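Local coordinates for pseudopodium-enriched atypical kinase 1 (Homo sapiens, PDB 6BHC), which is a pseudokinase with an unusual catalytic cleft that dimerises through its kinase fold and probably signals as a scaffold rather than by phosphorylating substrates, at residues F57-D62 against Y74-A79. The protein carries 1 engineered substitution. Residues are numbered along the deposited sequence; the frame is centred on the assembly and turned at random.
Sequences FRLTSD and YTASYA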
# COMPACT_ATOMS: atom_id res chain seq x y z
N PHE A 57 -30.49 13.99 -25.32
CA PHE A 57 -30.01 14.34 -23.99
C PHE A 57 -31.21 14.71 -23.13
O PHE A 57 -31.73 15.83 -23.23
CB PHE A 57 -28.99 15.48 -24.05
CG PHE A 57 -27.68 15.07 -24.66
CD1 PHE A 57 -27.46 15.18 -26.02
CD2 PHE A 57 -26.66 14.58 -23.86
CE1 PHE A 57 -26.25 14.80 -26.58
CE2 PHE A 57 -25.45 14.20 -24.41
CZ PHE A 57 -25.25 14.31 -25.77
N ARG A 58 -31.66 13.77 -22.31
CA ARG A 58 -32.78 13.99 -21.41
C ARG A 58 -32.26 14.65 -20.14
O ARG A 58 -31.53 14.02 -19.36
CB ARG A 58 -33.50 12.68 -21.10
CG ARG A 58 -34.23 12.05 -22.28
CD ARG A 58 -33.30 11.20 -23.14
NE ARG A 58 -32.61 10.18 -22.35
CZ ARG A 58 -33.10 8.97 -22.09
NH1 ARG A 58 -34.30 8.63 -22.56
NH2 ARG A 58 -32.41 8.11 -21.36
N LEU A 59 -32.62 15.91 -19.93
CA LEU A 59 -32.18 16.62 -18.74
C LEU A 59 -32.82 16.01 -17.50
O LEU A 59 -34.04 15.86 -17.42
CB LEU A 59 -32.54 18.11 -18.84
CG LEU A 59 -31.95 18.86 -20.03
CD1 LEU A 59 -32.26 20.34 -19.94
CD2 LEU A 59 -30.45 18.63 -20.12
N THR A 60 -31.98 15.65 -16.53
CA THR A 60 -32.45 15.03 -15.30
C THR A 60 -33.06 16.03 -14.33
O THR A 60 -33.62 15.62 -13.31
CB THR A 60 -31.30 14.29 -14.61
OG1 THR A 60 -30.26 15.23 -14.27
CG2 THR A 60 -30.72 13.24 -15.54
N SER A 61 -32.97 17.33 -14.62
CA SER A 61 -33.52 18.36 -13.75
C SER A 61 -33.70 19.63 -14.56
O SER A 61 -33.02 19.84 -15.58
CB SER A 61 -32.61 18.61 -12.54
OG SER A 61 -33.09 19.70 -11.77
N ASP A 62 -34.62 20.48 -14.11
CA ASP A 62 -34.84 21.76 -14.75
C ASP A 62 -34.03 22.89 -14.13
O ASP A 62 -33.83 23.92 -14.77
CB ASP A 62 -36.33 22.13 -14.72
CG ASP A 62 -37.15 21.28 -15.67
OD1 ASP A 62 -36.57 20.71 -16.61
OD2 ASP A 62 -38.39 21.20 -15.48
N TYR A 74 -26.31 21.53 -17.31
CA TYR A 74 -27.43 20.68 -16.92
C TYR A 74 -26.98 19.23 -16.97
O TYR A 74 -26.40 18.79 -17.97
CB TYR A 74 -28.64 20.88 -17.84
CG TYR A 74 -29.34 22.21 -17.69
CD1 TYR A 74 -28.94 23.31 -18.43
CD2 TYR A 74 -30.40 22.36 -16.81
CE1 TYR A 74 -29.58 24.53 -18.31
CE2 TYR A 74 -31.05 23.58 -16.67
CZ TYR A 74 -30.63 24.66 -17.42
OH TYR A 74 -31.27 25.87 -17.29
N THR A 75 -27.24 18.49 -15.90
CA THR A 75 -27.02 17.05 -15.92
C THR A 75 -28.02 16.39 -16.86
O THR A 75 -29.20 16.76 -16.88
CB THR A 75 -27.15 16.46 -14.52
OG1 THR A 75 -28.48 16.68 -14.03
CG2 THR A 75 -26.16 17.12 -13.57
N ALA A 76 -27.55 15.43 -17.65
CA ALA A 76 -28.38 14.83 -18.67
C ALA A 76 -28.09 13.34 -18.78
O ALA A 76 -27.00 12.87 -18.42
CB ALA A 76 -28.18 15.50 -20.04
N SER A 77 -29.08 12.61 -19.28
CA SER A 77 -28.95 11.18 -19.59
C SER A 77 -28.89 11.03 -21.10
O SER A 77 -29.89 11.27 -21.79
CB SER A 77 -30.13 10.40 -19.00
OG SER A 77 -30.14 9.07 -19.48
N TYR A 78 -27.72 10.66 -21.61
CA TYR A 78 -27.56 10.45 -23.04
C TYR A 78 -28.37 9.25 -23.50
O TYR A 78 -28.31 8.18 -22.89
CB TYR A 78 -26.08 10.26 -23.38
CG TYR A 78 -25.77 10.17 -24.85
CD1 TYR A 78 -26.46 10.94 -25.78
CD2 TYR A 78 -24.77 9.32 -25.32
CE1 TYR A 78 -26.17 10.86 -27.13
CE2 TYR A 78 -24.48 9.24 -26.67
CZ TYR A 78 -25.18 10.00 -27.57
OH TYR A 78 -24.89 9.92 -28.91
N ALA A 79 -29.15 9.43 -24.57
CA ALA A 79 -30.08 8.38 -25.00
C ALA A 79 -29.36 7.11 -25.41
O ALA A 79 -29.91 6.01 -25.26
CB ALA A 79 -30.95 8.89 -26.14
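At the edge of the antiparallel sheet of the kinase N-lobe, the short strand 57-59 lies against the C-terminal end of strand 71-78, with Arg58 facing Ser77 as the hydrogen-bonded pair. Arg58 N donates to Ser77 O (3.1 Å) and Ser77 N returns the bond to Arg58 O (2.8 Å). The arginine then folds back on its partner: bent at chi2 (85°) and chi3, the chain brings NE within 3.0 Å of Ser77 O, which lies nearly in the guanidinium plane, while NH2 reaches Ser77 OG. Side-on, the guanidinium thus takes two atoms of one serine, and Ser77 O receives its two donors from opposite faces of the carbonyl plane. Ser77 OG is also hydrogen-bonded to Pro82 O, and Ala79 CA sits over one guanidinium face.

The other face of the sheet, with Phe57, Leu59, Ala76 and Tyr78, is apolar at its contacts. Phe57 and Tyr78 form an offset stack, planes 22° apart, with Tyr78 CD1 over the rim of the phenylalanine ring, 3.6 Å from Phe57 CZ. Ala76 CB meets Phe57 CB and Leu59 CD2, and Leu59 CD2 also packs 3.7 Å from Tyr74 CB. Val88 of the next strand touches both Phe57 and Ala76. An alanine at Phe57 would probably leave the Tyr78 ring without its stacking partner and open a gap beside Val88 and Phe49.

Past the strand, Thr60 N bonds to Thr75 O at 3.0 Å, carrying the pairing into the loop. Farther on, Asp62 O approaches the edge of the Tyr74 ring, 3.4 Å from CE2. The chemistry is two-sided: backbone pairing and an arginine whose side chain gives two hydrogen bonds to one serine fix the register on the exposed Arg58 side, while buried rings tie the added strand to the N-lobe sheet.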